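Long-range contacts in WbbZ protein (PDB 6X1L), which is of unknown function but belongs to the polysaccharide pyruvyl transferase family and may therefore modify a cell-surface glycan with pyruvate: residues V222-R227 and E240-P245; D226-A231 and Y249-V254. All blocks are in the same frame, centred on the assembly; numbering follows the deposited sequence.

Both contacts start from the same piece of chain, so Asp-226 and Arg-227 belong to each, and their centres lie 9 Å apart on the same side of the chain's centre. Contact 1 joins the two middle strands of the four-stranded parallel sheet, 220-225 and 240-243, which with helix 228-236 between them form a beta-alpha-beta unit. Contact 2 lies just beyond the C-terminal ends of these strands, where the start of helix 228-236 meets helix 250-259, which follows strand 240-243 along the chain. The Phe-243 ring packs on Leu-228, Ala-231 and Asn-251, and Tyr-244 O meets Asn-251 ND2. The shared turn after strand 220-225 thus brings strand pair and helix 250-259 together at the sheet's C-terminal edge.

Contact 1 of 2, residues V222-R227 and E240-P245; sequences VVNTDR and EVNFYP
Strands 222-225 and 240-243 run parallel, their axes 4.8 Å apart at closest and inclined by 13°. Backbone hydrogen bonds pass to and fro between them, from Val-223 N to Glu-240 O (2.9 Å) as far as Tyr-244 N to Thr-225 O (2.8 Å). On one face Asn-224 and Asn-242 lie side by side, their amides nearly coplanar at 12°. Asn-242 ND2 donates an almost straight bond of 2.7 Å to Asn-224 OD1, while Asn-224 ND2 is hydrogen-bonded to Asn-171 OD1 on strand 167-172, so the amides continue across to the next strand. Next to them Val-222 sends CG1 to Asn-242 ND2 and rests CG2 against the carboxylate of Glu-240, 3.7 Å from OE1. The other face carries Val-223, Thr-225, Val-241 and Phe-243. Phe-243 has CG anti to the backbone N (chi1 -164°), beside its own carbonyl carbon. A ring edge meets Thr-225 O, with CD1 3.3 Å away. Thr-225 OG1 accepts from Arg-227 N in an ST turn where the strand ends, and is also bonded to Cys-172 O. Helix 228-236 lies over the face of Thr-225, Val-241 and Phe-243, and strands 167-172 and 266-268 flank the pair.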
ATOM      1  N   VAL A 222      21.190   2.559   0.956  1.00 61.68           N
ATOM      2  CA  VAL A 222      21.385   2.854  -0.457  1.00 64.36           C
ATOM      3  C   VAL A 222      20.161   2.382  -1.231  1.00 60.62           C
ATOM      4  O   VAL A 222      19.624   1.301  -0.966  1.00 63.57           O
ATOM      5  CB  VAL A 222      22.668   2.186  -1.000  1.00 62.65           C
ATOM      6  CG1 VAL A 222      22.814   2.427  -2.497  1.00 63.14           C
ATOM      7  CG2 VAL A 222      23.890   2.704  -0.257  1.00 58.28           C
ATOM      8  N   VAL A 223      19.716   3.200  -2.182  1.00 57.98           N
ATOM      9  CA  VAL A 223      18.564   2.896  -3.023  1.00 52.90           C
ATOM     10  C   VAL A 223      18.990   2.998  -4.481  1.00 60.23           C
ATOM     11  O   VAL A 223      19.533   4.027  -4.904  1.00 57.11           O
ATOM     12  CB  VAL A 223      17.385   3.844  -2.731  1.00 53.74           C
ATOM     13  CG1 VAL A 223      16.196   3.500  -3.611  1.00 53.91           C
ATOM     14  CG2 VAL A 223      17.004   3.785  -1.258  1.00 57.09           C
ATOM     15  N   ASN A 224      18.753   1.931  -5.243  1.00 57.57           N
ATOM     16  CA  ASN A 224      19.021   1.888  -6.677  1.00 56.22           C
ATOM     17  C   ASN A 224      17.683   1.816  -7.402  1.00 53.70           C
ATOM     18  O   ASN A 224      16.892   0.904  -7.145  1.00 53.43           O
ATOM     19  CB  ASN A 224      19.887   0.679  -7.039  1.00 56.24           C
ATOM     20  CG  ASN A 224      21.178   0.615  -6.245  1.00 62.58           C
ATOM     21  OD1 ASN A 224      21.950   1.570  -6.218  1.00 60.27           O
ATOM     22  ND2 ASN A 224      21.420  -0.523  -5.596  1.00 61.97           N
ATOM     23  N   THR A 225      17.431   2.752  -8.317  1.00 45.71           N
ATOM     24  CA  THR A 225      16.115   2.765  -8.943  1.00 48.80           C
ATOM     25  C   THR A 225      16.150   3.468 -10.294  1.00 57.15           C
ATOM     26  O   THR A 225      17.017   4.307 -10.557  1.00 58.31           O
ATOM     27  CB  THR A 225      15.078   3.438  -8.033  1.00 45.90           C
ATOM     28  OG1 THR A 225      13.779   3.341  -8.627  1.00 54.59           O
ATOM     29  CG2 THR A 225      15.419   4.907  -7.806  1.00 47.91           C
ATOM     30  N   ASP A 226      15.197   3.087 -11.151  1.00 54.62           N
ATOM     31  CA  ASP A 226      14.826   3.826 -12.353  1.00 51.90           C
ATOM     32  C   ASP A 226      13.401   4.363 -12.251  1.00 52.81           C
ATOM     33  O   ASP A 226      12.775   4.667 -13.273  1.00 56.43           O
ATOM     34  CB  ASP A 226      14.982   2.949 -13.599  1.00 55.30           C
ATOM     35  CG  ASP A 226      14.028   1.748 -13.610  1.00 58.16           C
ATOM     36  OD1 ASP A 226      13.234   1.585 -12.665  1.00 52.14           O
ATOM     37  OD2 ASP A 226      14.071   0.958 -14.578  1.00 61.59           O
ATOM     38  N   ARG A 227      12.874   4.447 -11.031  1.00 46.66           N
ATOM     39  CA  ARG A 227      11.525   4.921 -10.760  1.00 43.95           C
ATOM     40  C   ARG A 227      11.619   6.317 -10.164  1.00 52.27           C
ATOM     41  O   ARG A 227      12.176   6.488  -9.075  1.00 49.33           O
ATOM     42  CB  ARG A 227      10.802   3.978  -9.795  1.00 47.62           C
ATOM     43  CG  ARG A 227      10.452   2.621 -10.371  1.00 47.42           C
ATOM     44  CD  ARG A 227       9.334   2.734 -11.391  1.00 51.85           C
ATOM     45  NE  ARG A 227       8.644   1.462 -11.585  1.00 58.24           N
ATOM     46  CZ  ARG A 227       7.664   1.277 -12.464  1.00 61.79           C
ATOM     47  NH1 ARG A 227       7.264   2.283 -13.236  1.00 52.96           N
ATOM     48  NH2 ARG A 227       7.087   0.086 -12.577  1.00 51.07           N
ATOM     49  N   GLU A 240      21.475   7.621   0.108  1.00 65.37           N
ATOM     50  CA  GLU A 240      22.371   7.493  -1.034  1.00 70.74           C
ATOM     51  C   GLU A 240      21.588   6.845  -2.170  1.00 69.44           C
ATOM     52  O   GLU A 240      21.128   5.705  -2.042  1.00 57.71           O
ATOM     53  CB  GLU A 240      23.596   6.672  -0.648  1.00 73.39           C
ATOM     54  CG  GLU A 240      24.587   6.460  -1.765  1.00 80.75           C
ATOM     55  CD  GLU A 240      25.818   5.717  -1.298  1.00 88.52           C
ATOM     56  OE1 GLU A 240      26.067   5.698  -0.074  1.00 92.06           O
ATOM     57  OE2 GLU A 240      26.529   5.149  -2.152  1.00 92.74           O
ATOM     58  N   VAL A 241      21.420   7.569  -3.276  1.00 61.78           N
ATOM     59  CA  VAL A 241      20.491   7.185  -4.334  1.00 55.00           C
ATOM     60  C   VAL A 241      21.244   7.066  -5.651  1.00 63.59           C
ATOM     61  O   VAL A 241      21.959   7.992  -6.052  1.00 62.28           O
ATOM     62  CB  VAL A 241      19.340   8.195  -4.463  1.00 55.70           C
ATOM     63  CG1 VAL A 241      18.348   7.742  -5.529  1.00 55.34           C
ATOM     64  CG2 VAL A 241      18.656   8.385  -3.123  1.00 51.32           C
ATOM     65  N   ASN A 242      21.066   5.932  -6.325  1.00 66.18           N
ATOM     66  CA  ASN A 242      21.624   5.686  -7.653  1.00 67.93           C
ATOM     67  C   ASN A 242      20.452   5.618  -8.628  1.00 64.37           C
ATOM     68  O   ASN A 242      19.736   4.613  -8.686  1.00 59.31           O
ATOM     69  CB  ASN A 242      22.452   4.405  -7.666  1.00 70.48           C
ATOM     70  CG  ASN A 242      23.656   4.487  -6.750  1.00 73.31           C
ATOM     71  OD1 ASN A 242      24.437   5.436  -6.821  1.00 73.61           O
ATOM     72  ND2 ASN A 242      23.802   3.503  -5.871  1.00 68.80           N
ATOM     73  N   PHE A 243      20.261   6.694  -9.385  1.00 61.00           N
ATOM     74  CA  PHE A 243      19.096   6.883 -10.240  1.00 56.03           C
ATOM     75  C   PHE A 243      19.456   6.540 -11.681  1.00 60.73           C
ATOM     76  O   PHE A 243      20.458   7.034 -12.210  1.00 63.29           O
ATOM     77  CB  PHE A 243      18.611   8.330 -10.132  1.00 57.68           C
ATOM     78  CG  PHE A 243      17.227   8.563 -10.661  1.00 57.99           C
ATOM     79  CD1 PHE A 243      16.358   7.508 -10.878  1.00 52.53           C
ATOM     80  CD2 PHE A 243      16.795   9.853 -10.943  1.00 60.11           C
ATOM     81  CE1 PHE A 243      15.084   7.734 -11.362  1.00 51.35           C
ATOM     82  CE2 PHE A 243      15.528  10.084 -11.429  1.00 56.48           C
ATOM     83  CZ  PHE A 243      14.670   9.026 -11.635  1.00 54.16           C
ATOM     84  N   TYR A 244      18.628   5.699 -12.321  1.00 59.77           N
ATOM     85  CA  TYR A 244      18.903   5.225 -13.672  1.00 61.51           C
ATOM     86  C   TYR A 244      17.894   5.785 -14.676  1.00 58.31           C
ATOM     87  O   TYR A 244      16.750   6.088 -14.317  1.00 52.38           O
ATOM     88  CB  TYR A 244      18.875   3.691 -13.722  1.00 56.29           C
ATOM     89  CG  TYR A 244      20.056   3.042 -13.033  1.00 64.37           C
ATOM     90  CD1 TYR A 244      20.120   2.959 -11.647  1.00 58.75           C
ATOM     91  CD2 TYR A 244      21.106   2.511 -13.770  1.00 68.01           C
ATOM     92  CE1 TYR A 244      21.199   2.369 -11.018  1.00 68.14           C
ATOM     93  CE2 TYR A 244      22.186   1.916 -13.147  1.00 75.56           C
ATOM     94  CZ  TYR A 244      22.226   1.848 -11.773  1.00 71.89           C
ATOM     95  OH  TYR A 244      23.301   1.259 -11.153  1.00 76.37           O
ATOM     96  N   PRO A 245      18.281   5.923 -15.942  1.00 59.89           N
ATOM     97  CA  PRO A 245      17.413   6.588 -16.920  1.00 62.28           C
ATOM     98  C   PRO A 245      16.327   5.668 -17.469  1.00 64.50           C
ATOM     99  O   PRO A 245      16.303   4.458 -17.235  1.00 67.65           O
ATOM    100  CB  PRO A 245      18.387   6.999 -18.029  1.00 62.05           C
ATOM    101  CG  PRO A 245      19.466   5.979 -17.963  1.00 65.88           C
ATOM    102  CD  PRO A 245      19.605   5.604 -16.509  1.00 59.04           C
TER

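Contact 2 of 2, residues D226-A231 and Y249-V254; sequences DRLHVA and YKNEAV
The beta-alpha-beta unit of strand 220-225, helix 228-236 and strand 240-243 meets the next helix, 250-259, at the C-terminal edge of the parallel sheet, in a family assigned to the GT-B clan. Asn-251, buried in the first turn of helix 250-259, ties that helix to the turn leading into helix 228-236. Its ND2 donates to Asp-226 O at 2.9 Å with an N-H...O angle of 155°. The carbonyl oxygen lies close to the plane of the amide, whereas the donor stands well above the carbonyl plane, 60° out of it. The same nitrogen also bonds to Tyr-244 O, which lets one amide bridge the ends of two adjacent strands.

The other half of the amide works through water 1. This water donates to Asn-251 OD1 at 2.7 Å. It accepts from Leu-228 N, an N-H at the beginning of its helix, at 2.9 Å. Its bond to Asp-226 O, 3.2 Å, is the longest of the three. Asp-226 O is therefore held by both the amide and the water, and the two ends of the Asn-251 amide are both engaged, which would fix its rotation. The ring of Phe-243 packs beside this polar cluster.

One turn further along helix 250-259, the contact becomes apolar. With CG anti to its backbone N (chi1 178°), Leu-228 carries CG out toward that helix, and its side chain crosses that of Val-254 at about a right angle. Its two methyls meet the two branches of the valine: CD2 is 3.9 Å from Val-254 CG2, and CD1 lies 3.7 Å from Val-254 CG1.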
ATOM      1  N   ASP A 226      15.197   3.087 -11.151  1.00 54.62           N
ATOM      2  CA  ASP A 226      14.826   3.826 -12.353  1.00 51.90           C
ATOM      3  C   ASP A 226      13.401   4.363 -12.251  1.00 52.81           C
ATOM      4  O   ASP A 226      12.775   4.667 -13.273  1.00 56.43           O
ATOM      5  CB  ASP A 226      14.982   2.949 -13.599  1.00 55.30           C
ATOM      6  CG  ASP A 226      14.028   1.748 -13.610  1.00 58.16           C
ATOM      7  OD1 ASP A 226      13.234   1.585 -12.665  1.00 52.14           O
ATOM      8  OD2 ASP A 226      14.071   0.958 -14.578  1.00 61.59           O
ATOM      9  N   ARG A 227      12.874   4.447 -11.031  1.00 46.66           N
ATOM     10  CA  ARG A 227      11.525   4.921 -10.760  1.00 43.95           C
ATOM     11  C   ARG A 227      11.619   6.317 -10.164  1.00 52.27           C
ATOM     12  O   ARG A 227      12.176   6.488  -9.075  1.00 49.33           O
ATOM     13  CB  ARG A 227      10.802   3.978  -9.795  1.00 47.62           C
ATOM     14  CG  ARG A 227      10.452   2.621 -10.371  1.00 47.42           C
ATOM     15  CD  ARG A 227       9.334   2.734 -11.391  1.00 51.85           C
ATOM     16  NE  ARG A 227       8.644   1.462 -11.585  1.00 58.24           N
ATOM     17  CZ  ARG A 227       7.664   1.277 -12.464  1.00 61.79           C
ATOM     18  NH1 ARG A 227       7.264   2.283 -13.236  1.00 52.96           N
ATOM     19  NH2 ARG A 227       7.087   0.086 -12.577  1.00 51.07           N
ATOM     20  N   LEU A 228      11.059   7.302 -10.871  1.00 51.38           N
ATOM     21  CA  LEU A 228      11.270   8.704 -10.516  1.00 52.59           C
ATOM     22  C   LEU A 228      10.929   8.975  -9.057  1.00 49.61           C
ATOM     23  O   LEU A 228      11.743   9.528  -8.309  1.00 50.63           O
ATOM     24  CB  LEU A 228      10.436   9.601 -11.431  1.00 45.71           C
ATOM     25  CG  LEU A 228      10.541  11.096 -11.136  1.00 50.78           C
ATOM     26  CD1 LEU A 228      11.987  11.555 -11.248  1.00 49.38           C
ATOM     27  CD2 LEU A 228       9.651  11.877 -12.090  1.00 51.56           C
ATOM     28  N   HIS A 229       9.732   8.590  -8.628  1.00 42.14           N
ATOM     29  CA  HIS A 229       9.304   9.002  -7.301  1.00 50.89           C
ATOM     30  C   HIS A 229       9.864   8.127  -6.192  1.00 48.36           C
ATOM     31  O   HIS A 229       9.870   8.562  -5.037  1.00 53.74           O
ATOM     32  CB  HIS A 229       7.781   9.078  -7.258  1.00 49.86           C
ATOM     33  CG  HIS A 229       7.253  10.272  -7.986  1.00 55.75           C
ATOM     34  ND1 HIS A 229       6.986  10.259  -9.338  1.00 59.58           N
ATOM     35  CD2 HIS A 229       7.020  11.539  -7.568  1.00 59.84           C
ATOM     36  CE1 HIS A 229       6.576  11.457  -9.714  1.00 66.37           C
ATOM     37  NE2 HIS A 229       6.591  12.253  -8.659  1.00 59.56           N
ATOM     38  N   VAL A 230      10.373   6.938  -6.508  1.00 48.33           N
ATOM     39  CA  VAL A 230      11.266   6.263  -5.573  1.00 49.17           C
ATOM     40  C   VAL A 230      12.527   7.095  -5.369  1.00 50.73           C
ATOM     41  O   VAL A 230      12.960   7.338  -4.235  1.00 51.24           O
ATOM     42  CB  VAL A 230      11.604   4.847  -6.070  1.00 48.74           C
ATOM     43  CG1 VAL A 230      12.665   4.215  -5.174  1.00 48.22           C
ATOM     44  CG2 VAL A 230      10.350   3.985  -6.114  1.00 44.90           C
ATOM     45  N   ALA A 231      13.128   7.555  -6.467  1.00 56.04           N
ATOM     46  CA  ALA A 231      14.319   8.390  -6.363  1.00 50.09           C
ATOM     47  C   ALA A 231      14.028   9.674  -5.598  1.00 49.26           C
ATOM     48  O   ALA A 231      14.837  10.107  -4.769  1.00 56.48           O
ATOM     49  CB  ALA A 231      14.865   8.701  -7.757  1.00 50.01           C
ATOM     50  N   TYR A 249      13.658  10.912 -21.955  1.00 64.31           N
ATOM     51  CA  TYR A 249      14.389  11.760 -21.010  1.00 51.86           C
ATOM     52  C   TYR A 249      13.557  12.087 -19.775  1.00 54.97           C
ATOM     53  O   TYR A 249      13.714  13.146 -19.167  1.00 59.47           O
ATOM     54  CB  TYR A 249      14.878  13.041 -21.694  1.00 58.52           C
ATOM     55  CG  TYR A 249      15.955  12.774 -22.710  1.00 61.48           C
ATOM     56  CD1 TYR A 249      15.636  12.503 -24.034  1.00 60.38           C
ATOM     57  CD2 TYR A 249      17.292  12.765 -22.339  1.00 69.35           C
ATOM     58  CE1 TYR A 249      16.624  12.248 -24.966  1.00 60.42           C
ATOM     59  CE2 TYR A 249      18.287  12.514 -23.264  1.00 73.44           C
ATOM     60  CZ  TYR A 249      17.947  12.255 -24.575  1.00 65.68           C
ATOM     61  OH  TYR A 249      18.935  11.998 -25.494  1.00 70.88           O
ATOM     62  N   LYS A 250      12.673  11.163 -19.386  1.00 56.68           N
ATOM     63  CA  LYS A 250      11.744  11.436 -18.293  1.00 60.91           C
ATOM     64  C   LYS A 250      12.477  11.553 -16.962  1.00 62.46           C
ATOM     65  O   LYS A 250      12.313  12.541 -16.236  1.00 63.55           O
ATOM     66  CB  LYS A 250      10.678  10.342 -18.229  1.00 74.11           C
ATOM     67  CG  LYS A 250       9.622  10.432 -19.327  1.00 82.92           C
ATOM     68  CD  LYS A 250       9.148   9.049 -19.762  1.00 85.81           C
ATOM     69  CE  LYS A 250       8.708   8.199 -18.583  1.00 89.29           C
ATOM     70  NZ  LYS A 250       8.452   6.785 -18.987  1.00 92.65           N
ATOM     71  N   ASN A 251      13.283  10.547 -16.618  1.00 59.25           N
ATOM     72  CA  ASN A 251      14.043  10.610 -15.373  1.00 53.72           C
ATOM     73  C   ASN A 251      15.138  11.670 -15.443  1.00 55.75           C
ATOM     74  O   ASN A 251      15.285  12.483 -14.522  1.00 53.05           O
ATOM     75  CB  ASN A 251      14.642   9.238 -15.054  1.00 49.51           C
ATOM     76  CG  ASN A 251      13.590   8.219 -14.650  1.00 48.51           C
ATOM     77  OD1 ASN A 251      12.430   8.564 -14.425  1.00 46.75           O
ATOM     78  ND2 ASN A 251      13.997   6.956 -14.541  1.00 51.36           N
ATOM     79  N   GLU A 252      15.911  11.683 -16.532  1.00 58.27           N
ATOM     80  CA  GLU A 252      17.073  12.565 -16.609  1.00 64.03           C
ATOM     81  C   GLU A 252      16.680  14.036 -16.499  1.00 64.08           C
ATOM     82  O   GLU A 252      17.387  14.826 -15.862  1.00 56.44           O
ATOM     83  CB  GLU A 252      17.842  12.308 -17.907  1.00 59.42           C
ATOM     84  CG  GLU A 252      19.159  13.075 -18.005  1.00 71.04           C
ATOM     85  CD  GLU A 252      19.940  12.763 -19.271  1.00 78.63           C
ATOM     86  OE1 GLU A 252      19.562  11.811 -19.986  1.00 81.33           O
ATOM     87  OE2 GLU A 252      20.930  13.471 -19.553  1.00 87.65           O
ATOM     88  N   ALA A 253      15.552  14.423 -17.104  1.00 60.85           N
ATOM     89  CA  ALA A 253      15.167  15.832 -17.095  1.00 58.92           C
ATOM     90  C   ALA A 253      14.754  16.293 -15.701  1.00 56.28           C
ATOM     91  O   ALA A 253      15.064  17.420 -15.299  1.00 51.85           O
ATOM     92  CB  ALA A 253      14.041  16.082 -18.099  1.00 62.16           C
ATOM     93  N   VAL A 254      14.050  15.446 -14.947  1.00 56.99           N
ATOM     94  CA  VAL A 254      13.683  15.831 -13.587  1.00 55.39           C
ATOM     95  C   VAL A 254      14.924  15.879 -12.701  1.00 59.11           C
ATOM     96  O   VAL A 254      15.046  16.745 -11.825  1.00 57.19           O
ATOM     97  CB  VAL A 254      12.610  14.879 -13.025  1.00 52.35           C
ATOM     98  CG1 VAL A 254      12.316  15.206 -11.569  1.00 48.56           C
ATOM     99  CG2 VAL A 254      11.331  14.967 -13.850  1.00 47.19           C
TER
HETATM  100  O   HOH W   1      10.426   6.871 -13.667  1.00 51.81           O